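Local coordinates for beta-L-arabinobiosidase (Bacteroides thetaiotaomicron, PDB 5MQR), which is a glycosidase of plant pectin breakdown that probably releases arabinobiose from beta-L-arabinofuranosyl chains, with a less certain exo-alpha-sialidase activity, at residues V937-P948 against E996-K1007. Residues are numbered along the deposited sequence; the frame is centred on the assembly and turned at random.
Sequences VGKCEWDGAIWP and EYLDEVTGYWLK
Tyr997 reaches into the bend of 937-948, and its hydroxyl is gripped from several directions. Tyr997 OH donates to Glu941 OE1 at 2.7 Å, meeting that oxygen from above the carboxylate plane. It accepts from Cys940 N at 3.0 Å, and weakly from Gly938 N. Leu1006 CD1 lies over one face of the ring and Trp947 CZ2 over the other, both toward the rim. The Trp947 and Tyr997 planes are only 19° apart, but the rings are strongly offset, with little stacking. Tyr997 CG sits between its own backbone N and carbonyl carbon (chi1 75°), which turns the ring along Trp947 and sends the hydroxyl toward Glu941. Tyr997 CB lies over the five-membered ring of Trp947 as a CH-pi contact, 3.5 Å from its centroid. Ala945 CB meets the Tyr997 edge at CD2, at 3.6 Å.

Next to the rings, Ile946 and Leu998 form a single antiparallel bridge, a hydrogen-bonded pair. Ile946 N gives to Leu998 O at 3.0 Å, and Leu998 N returns to Ile946 O at 2.9 Å. Beyond it, Ile946 CG1 and CD1 pack on Glu1000 CA and CB. At the far end of the tyrosine, Lys1007 NZ donates to Gly938 O at 2.8 Å. Cys940 SG touches Glu996 OE1.

In a second shell, Lys939 N binds Glu941 OE2, so both carboxylate oxygens are held. Trp947 NE1 donates to Glu941 O, and Trp942 covers the other face of the Trp947 ring. Glu1000 forms a salt bridge with Arg933; Glu996 OE2 meets Arg1012 and Ser1013.

Both segments lie in loops leading into helices of the MGH1-like domain, consistent with the helical fold of six-hairpin glycosidases. Trp947 is the N-cap of helix 948-964. Pro948 and Leu998 also touch helix 972-985, while 996-1007 follows strand 991-992.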
ATOM      1  N   VAL A 937     -27.414  -6.157 -43.358  1.00 38.19           N
ATOM      2  CA  VAL A 937     -26.526  -6.619 -42.279  1.00 37.79           C
ATOM      3  C   VAL A 937     -25.453  -7.544 -42.838  1.00 36.83           C
ATOM      4  O   VAL A 937     -25.586  -8.084 -43.940  1.00 36.79           O
ATOM      5  CB  VAL A 937     -27.301  -7.322 -41.117  1.00 39.33           C
ATOM      6  CG1 VAL A 937     -28.336  -6.368 -40.512  1.00 40.13           C
ATOM      7  CG2 VAL A 937     -27.964  -8.634 -41.566  1.00 39.81           C
ATOM      8  N   GLY A 938     -24.373  -7.690 -42.073  1.00 36.00           N
ATOM      9  CA  GLY A 938     -23.305  -8.625 -42.385  1.00 35.85           C
ATOM     10  C   GLY A 938     -22.204  -8.112 -43.285  1.00 35.44           C
ATOM     11  O   GLY A 938     -21.235  -8.827 -43.490  1.00 34.69           O
ATOM     12  N   LYS A 939     -22.332  -6.881 -43.793  1.00 36.34           N
ATOM     13  CA  LYS A 939     -21.374  -6.301 -44.769  1.00 38.10           C
ATOM     14  C   LYS A 939     -20.718  -4.975 -44.332  1.00 36.57           C
ATOM     15  O   LYS A 939     -20.294  -4.195 -45.158  1.00 36.77           O
ATOM     16  CB  LYS A 939     -22.074  -6.145 -46.122  1.00 40.49           C
ATOM     17  CG  LYS A 939     -22.539  -7.489 -46.644  1.00 42.74           C
ATOM     18  CD  LYS A 939     -23.202  -7.398 -48.006  1.00 46.54           C
ATOM     19  CE  LYS A 939     -23.440  -8.811 -48.548  1.00 48.60           C
ATOM     20  NZ  LYS A 939     -24.565  -8.795 -49.515  1.00 50.35           N
ATOM     21  N   CYS A 940     -20.633  -4.758 -43.022  1.00 35.18           N
ATOM     22  CA  CYS A 940     -20.006  -3.572 -42.403  1.00 34.23           C
ATOM     23  C   CYS A 940     -20.701  -2.249 -42.709  1.00 33.41           C
ATOM     24  O   CYS A 940     -20.193  -1.447 -43.492  1.00 34.61           O
ATOM     25  CB  CYS A 940     -18.506  -3.510 -42.740  1.00 33.98           C
ATOM     26  SG  CYS A 940     -17.607  -4.989 -42.229  1.00 33.51           S
ATOM     27  N   GLU A 941     -21.836  -2.020 -42.051  1.00 31.94           N
ATOM     28  CA  GLU A 941     -22.648  -0.824 -42.257  1.00 31.91           C
ATOM     29  C   GLU A 941     -22.555   0.094 -41.036  1.00 30.64           C
ATOM     30  O   GLU A 941     -22.640  -0.381 -39.905  1.00 29.91           O
ATOM     31  CB  GLU A 941     -24.114  -1.189 -42.503  1.00 32.46           C
ATOM     32  CG  GLU A 941     -24.350  -2.307 -43.512  1.00 33.28           C
ATOM     33  CD  GLU A 941     -24.189  -3.723 -42.933  1.00 33.45           C
ATOM     34  OE1 GLU A 941     -24.246  -3.899 -41.677  1.00 33.92           O
ATOM     35  OE2 GLU A 941     -23.995  -4.664 -43.745  1.00 32.27           O
ATOM     36  N   TRP A 942     -22.446   1.403 -41.283  1.00 29.66           N
ATOM     37  CA  TRP A 942     -22.243   2.412 -40.232  1.00 28.69           C
ATOM     38  C   TRP A 942     -23.486   3.275 -39.980  1.00 28.25           C
ATOM     39  O   TRP A 942     -23.395   4.377 -39.418  1.00 27.81           O
ATOM     40  CB  TRP A 942     -21.043   3.291 -40.585  1.00 28.57           C
ATOM     41  CG  TRP A 942     -19.736   2.619 -40.377  1.00 28.00           C
ATOM     42  CD1 TRP A 942     -19.194   1.622 -41.124  1.00 27.87           C
ATOM     43  CD2 TRP A 942     -18.778   2.912 -39.343  1.00 27.65           C
ATOM     44  NE1 TRP A 942     -17.966   1.260 -40.610  1.00 27.40           N
ATOM     45  CE2 TRP A 942     -17.689   2.034 -39.521  1.00 27.20           C
ATOM     46  CE3 TRP A 942     -18.735   3.834 -38.295  1.00 27.26           C
ATOM     47  CZ2 TRP A 942     -16.567   2.065 -38.707  1.00 26.89           C
ATOM     48  CZ3 TRP A 942     -17.637   3.839 -37.470  1.00 26.99           C
ATOM     49  CH2 TRP A 942     -16.563   2.970 -37.686  1.00 26.47           C
ATOM     50  N   ASP A 943     -24.649   2.726 -40.322  1.00 27.79           N
ATOM     51  CA  ASP A 943     -25.924   3.423 -40.142  1.00 27.84           C
ATOM     52  C   ASP A 943     -26.641   3.055 -38.843  1.00 27.16           C
ATOM     53  O   ASP A 943     -27.880   3.106 -38.777  1.00 27.32           O
ATOM     54  CB  ASP A 943     -26.841   3.234 -41.375  1.00 28.05           C
ATOM     55  CG  ASP A 943     -27.213   1.790 -41.640  1.00 28.16           C
ATOM     56  OD1 ASP A 943     -26.528   0.852 -41.133  1.00 26.77           O
ATOM     57  OD2 ASP A 943     -28.223   1.610 -42.381  1.00 29.25           O
ATOM     58  N   GLY A 944     -25.886   2.714 -37.797  1.00 26.30           N
ATOM     59  CA  GLY A 944     -26.502   2.513 -36.490  1.00 26.20           C
ATOM     60  C   GLY A 944     -25.891   1.482 -35.568  1.00 25.60           C
ATOM     61  O   GLY A 944     -25.885   1.680 -34.362  1.00 25.95           O
ATOM     62  N   ALA A 945     -25.385   0.385 -36.122  1.00 25.34           N
ATOM     63  CA  ALA A 945     -24.794  -0.690 -35.324  1.00 24.94           C
ATOM     64  C   ALA A 945     -23.658  -0.170 -34.449  1.00 24.02           C
ATOM     65  O   ALA A 945     -23.129   0.915 -34.704  1.00 23.91           O
ATOM     66  CB  ALA A 945     -24.286  -1.802 -36.248  1.00 25.13           C
ATOM     67  N   ILE A 946     -23.265  -0.948 -33.441  1.00 23.69           N
ATOM     68  CA  ILE A 946     -22.183  -0.542 -32.529  1.00 23.03           C
ATOM     69  C   ILE A 946     -20.867  -0.921 -33.175  1.00 23.10           C
ATOM     70  O   ILE A 946     -20.661  -2.075 -33.549  1.00 23.33           O
ATOM     71  CB  ILE A 946     -22.311  -1.193 -31.142  1.00 22.87           C
ATOM     72  CG1 ILE A 946     -23.650  -0.820 -30.516  1.00 23.32           C
ATOM     73  CG2 ILE A 946     -21.161  -0.798 -30.212  1.00 22.19           C
ATOM     74  CD1 ILE A 946     -23.882  -1.411 -29.150  1.00 23.36           C
ATOM     75  N   TRP A 947     -19.993   0.072 -33.318  1.00 23.23           N
ATOM     76  CA  TRP A 947     -18.622  -0.093 -33.831  1.00 22.86           C
ATOM     77  C   TRP A 947     -17.652   0.348 -32.717  1.00 22.56           C
ATOM     78  O   TRP A 947     -17.657   1.515 -32.318  1.00 23.03           O
ATOM     79  CB  TRP A 947     -18.397   0.777 -35.070  1.00 23.01           C
ATOM     80  CG  TRP A 947     -18.940   0.203 -36.327  1.00 23.28           C
ATOM     81  CD1 TRP A 947     -20.232   0.306 -36.792  1.00 23.56           C
ATOM     82  CD2 TRP A 947     -18.228  -0.565 -37.293  1.00 23.30           C
ATOM     83  NE1 TRP A 947     -20.363  -0.366 -37.969  1.00 23.66           N
ATOM     84  CE2 TRP A 947     -19.148  -0.908 -38.312  1.00 23.71           C
ATOM     85  CE3 TRP A 947     -16.906  -1.013 -37.395  1.00 23.05           C
ATOM     86  CZ2 TRP A 947     -18.778  -1.671 -39.431  1.00 23.73           C
ATOM     87  CZ3 TRP A 947     -16.536  -1.764 -38.499  1.00 23.33           C
ATOM     88  CH2 TRP A 947     -17.471  -2.098 -39.504  1.00 23.73           C
ATOM     89  N   PRO A 948     -16.819  -0.570 -32.205  1.00 21.97           N
ATOM     90  CA  PRO A 948     -15.848  -0.134 -31.198  1.00 21.57           C
ATOM     91  C   PRO A 948     -14.969   1.046 -31.633  1.00 21.53           C
ATOM     92  O   PRO A 948     -14.649   1.888 -30.795  1.00 21.34           O
ATOM     93  CB  PRO A 948     -15.021  -1.407 -30.925  1.00 21.71           C
ATOM     94  CG  PRO A 948     -15.988  -2.525 -31.187  1.00 21.85           C
ATOM     95  CD  PRO A 948     -16.921  -2.036 -32.279  1.00 22.04           C
ATOM     96  N   GLU A 996     -15.525  -6.773 -35.235  1.00 23.40           N
ATOM     97  CA  GLU A 996     -15.653  -5.596 -36.070  1.00 23.71           C
ATOM     98  C   GLU A 996     -16.779  -4.672 -35.631  1.00 23.40           C
ATOM     99  O   GLU A 996     -16.559  -3.483 -35.417  1.00 23.28           O
ATOM    100  CB  GLU A 996     -15.796  -6.011 -37.529  1.00 24.29           C
ATOM    101  CG  GLU A 996     -14.582  -6.769 -38.046  1.00 24.51           C
ATOM    102  CD  GLU A 996     -14.751  -7.193 -39.488  1.00 25.17           C
ATOM    103  OE1 GLU A 996     -14.926  -6.311 -40.386  1.00 24.80           O
ATOM    104  OE2 GLU A 996     -14.726  -8.424 -39.702  1.00 25.96           O
ATOM    105  N   TYR A 997     -17.980  -5.222 -35.528  1.00 23.70           N
ATOM    106  CA  TYR A 997     -19.157  -4.474 -35.110  1.00 24.12           C
ATOM    107  C   TYR A 997     -20.249  -5.415 -34.664  1.00 24.18           C
ATOM    108  O   TYR A 997     -20.232  -6.596 -35.018  1.00 23.79           O
ATOM    109  CB  TYR A 997     -19.648  -3.544 -36.237  1.00 24.98           C
ATOM    110  CG  TYR A 997     -20.379  -4.163 -37.429  1.00 25.46           C
ATOM    111  CD1 TYR A 997     -19.845  -5.229 -38.161  1.00 25.94           C
ATOM    112  CD2 TYR A 997     -21.581  -3.622 -37.867  1.00 26.54           C
ATOM    113  CE1 TYR A 997     -20.518  -5.751 -39.265  1.00 26.37           C
ATOM    114  CE2 TYR A 997     -22.262  -4.132 -38.967  1.00 26.82           C
ATOM    115  CZ  TYR A 997     -21.734  -5.197 -39.664  1.00 26.94           C
ATOM    116  OH  TYR A 997     -22.425  -5.676 -40.771  1.00 27.08           O
ATOM    117  N   LEU A 998     -21.198  -4.894 -33.890  1.00 24.76           N
ATOM    118  CA  LEU A 998     -22.232  -5.741 -33.287  1.00 25.22           C
ATOM    119  C   LEU A 998     -23.609  -5.089 -33.243  1.00 25.30           C
ATOM    120  O   LEU A 998     -23.755  -3.863 -33.321  1.00 25.56           O
ATOM    121  CB  LEU A 998     -21.811  -6.132 -31.858  1.00 25.48           C
ATOM    122  CG  LEU A 998     -21.664  -4.941 -30.906  1.00 26.30           C
ATOM    123  CD1 LEU A 998     -22.436  -5.174 -29.623  1.00 27.13           C
ATOM    124  CD2 LEU A 998     -20.220  -4.576 -30.592  1.00 26.46           C
ATOM    125  N   ASP A 999     -24.605  -5.940 -33.075  1.00 25.35           N
ATOM    126  CA  ASP A 999     -25.991  -5.536 -32.977  1.00 25.81           C
ATOM    127  C   ASP A 999     -26.237  -4.809 -31.647  1.00 25.60           C
ATOM    128  O   ASP A 999     -25.881  -5.312 -30.585  1.00 24.94           O
ATOM    129  CB  ASP A 999     -26.884  -6.771 -33.102  1.00 26.37           C
ATOM    130  CG  ASP A 999     -28.344  -6.420 -33.194  1.00 27.30           C
ATOM    131  OD1 ASP A 999     -28.905  -5.880 -32.213  1.00 27.86           O
ATOM    132  OD2 ASP A 999     -28.934  -6.657 -34.255  1.00 27.60           O
ATOM    133  N   GLU A1000     -26.822  -3.615 -31.731  1.00 25.55           N
ATOM    134  CA  GLU A1000     -26.983  -2.731 -30.576  1.00 25.81           C
ATOM    135  C   GLU A1000     -27.996  -3.232 -29.537  1.00 26.21           C
ATOM    136  O   GLU A1000     -27.872  -2.913 -28.340  1.00 25.79           O
ATOM    137  CB  GLU A1000     -27.338  -1.292 -31.022  1.00 26.28           C
ATOM    138  CG  GLU A1000     -28.800  -1.029 -31.431  1.00 27.26           C
ATOM    139  CD  GLU A1000     -29.235  -1.615 -32.786  1.00 27.86           C
ATOM    140  OE1 GLU A1000     -28.376  -2.084 -33.584  1.00 27.66           O
ATOM    141  OE2 GLU A1000     -30.467  -1.581 -33.072  1.00 29.03           O
ATOM    142  N   VAL A1001     -28.996  -3.986 -30.007  1.00 26.55           N
ATOM    143  CA  VAL A1001     -30.041  -4.582 -29.147  1.00 27.05           C
ATOM    144  C   VAL A1001     -29.654  -5.979 -28.628  1.00 26.56           C
ATOM    145  O   VAL A1001     -29.920  -6.289 -27.461  1.00 25.78           O
ATOM    146  CB  VAL A1001     -31.398  -4.678 -29.885  1.00 27.84           C
ATOM    147  CG1 VAL A1001     -32.478  -5.396 -29.051  1.00 28.12           C
ATOM    148  CG2 VAL A1001     -31.886  -3.293 -30.292  1.00 28.15           C
ATOM    149  N   THR A1002     -29.076  -6.814 -29.501  1.00 26.30           N
ATOM    150  CA  THR A1002     -28.869  -8.237 -29.185  1.00 26.09           C
ATOM    151  C   THR A1002     -27.488  -8.566 -28.763  1.00 24.95           C
ATOM    152  O   THR A1002     -27.294  -9.606 -28.208  1.00 25.19           O
ATOM    153  CB  THR A1002     -29.202  -9.203 -30.338  1.00 26.53           C
ATOM    154  OG1 THR A1002     -28.269  -9.044 -31.409  1.00 25.90           O
ATOM    155  CG2 THR A1002     -30.591  -8.950 -30.834  1.00 27.72           C
ATOM    156  N   GLY A1003     -26.527  -7.709 -29.055  1.00 24.54           N
ATOM    157  CA  GLY A1003     -25.132  -7.972 -28.728  1.00 23.96           C
ATOM    158  C   GLY A1003     -24.417  -8.889 -29.719  1.00 23.86           C
ATOM    159  O   GLY A1003     -23.226  -9.150 -29.563  1.00 22.76           O
ATOM    160  N   TYR A1004     -25.133  -9.359 -30.743  1.00 24.02           N
ATOM    161  CA  TYR A1004     -24.563 -10.280 -31.709  1.00 24.46           C
ATOM    162  C   TYR A1004     -23.445  -9.621 -32.491  1.00 23.72           C
ATOM    163  O   TYR A1004     -23.657  -8.609 -33.142  1.00 24.02           O
ATOM    164  CB  TYR A1004     -25.636 -10.762 -32.687  1.00 24.73           C
ATOM    165  CG  TYR A1004     -25.149 -11.755 -33.711  1.00 25.07           C
ATOM    166  CD1 TYR A1004     -24.431 -12.901 -33.336  1.00 24.99           C
ATOM    167  CD2 TYR A1004     -25.434 -11.577 -35.064  1.00 25.51           C
ATOM    168  CE1 TYR A1004     -24.007 -13.826 -34.297  1.00 25.09           C
ATOM    169  CE2 TYR A1004     -25.029 -12.502 -36.022  1.00 25.58           C
ATOM    170  CZ  TYR A1004     -24.312 -13.619 -35.641  1.00 25.35           C
ATOM    171  OH  TYR A1004     -23.926 -14.510 -36.612  1.00 25.15           O
ATOM    172  N   TRP A1005     -22.272 -10.206 -32.437  1.00 23.32           N
ATOM    173  CA  TRP A1005     -21.165  -9.753 -33.289  1.00 23.75           C
ATOM    174  C   TRP A1005     -21.516 -10.123 -34.727  1.00 24.17           C
ATOM    175  O   TRP A1005     -21.744 -11.282 -35.040  1.00 23.97           O
ATOM    176  CB  TRP A1005     -19.836 -10.363 -32.850  1.00 23.19           C
ATOM    177  CG  TRP A1005     -19.284  -9.723 -31.612  1.00 23.01           C
ATOM    178  CD1 TRP A1005     -19.370 -10.187 -30.347  1.00 22.79           C
ATOM    179  CD2 TRP A1005     -18.557  -8.486 -31.537  1.00 22.74           C
ATOM    180  NE1 TRP A1005     -18.755  -9.330 -29.490  1.00 22.35           N
ATOM    181  CE2 TRP A1005     -18.259  -8.266 -30.194  1.00 22.29           C
ATOM    182  CE3 TRP A1005     -18.160  -7.533 -32.481  1.00 22.72           C
ATOM    183  CZ2 TRP A1005     -17.535  -7.157 -29.764  1.00 22.05           C
ATOM    184  CZ3 TRP A1005     -17.471  -6.425 -32.049  1.00 22.51           C
ATOM    185  CH2 TRP A1005     -17.162  -6.245 -30.703  1.00 21.95           C
ATOM    186  N   LEU A1006     -21.598  -9.114 -35.581  1.00 25.13           N
ATOM    187  CA  LEU A1006     -22.308  -9.264 -36.854  1.00 26.27           C
ATOM    188  C   LEU A1006     -21.604 -10.034 -37.982  1.00 26.72           C
ATOM    189  O   LEU A1006     -22.238 -10.324 -38.978  1.00 28.81           O
ATOM    190  CB  LEU A1006     -22.798  -7.906 -37.345  1.00 26.41           C
ATOM    191  CG  LEU A1006     -23.936  -7.349 -36.478  1.00 26.46           C
ATOM    192  CD1 LEU A1006     -24.008  -5.822 -36.555  1.00 26.37           C
ATOM    193  CD2 LEU A1006     -25.252  -8.004 -36.868  1.00 26.79           C
ATOM    194  N   LYS A1007     -20.336 -10.384 -37.841  1.00 26.80           N
ATOM    195  CA  LYS A1007     -19.741 -11.408 -38.720  1.00 27.78           C
ATOM    196  C   LYS A1007     -19.825 -12.827 -38.144  1.00 27.64           C
ATOM    197  O   LYS A1007     -19.236 -13.748 -38.698  1.00 27.60           O
ATOM    198  CB  LYS A1007     -18.286 -11.081 -39.023  1.00 28.38           C
ATOM    199  CG  LYS A1007     -18.098  -9.731 -39.691  1.00 29.20           C
ATOM    200  CD  LYS A1007     -18.572  -9.737 -41.124  1.00 29.93           C
ATOM    201  CE  LYS A1007     -18.204  -8.423 -41.788  1.00 30.50           C
ATOM    202  NZ  LYS A1007     -18.480  -8.461 -43.230  1.00 31.08           N
TER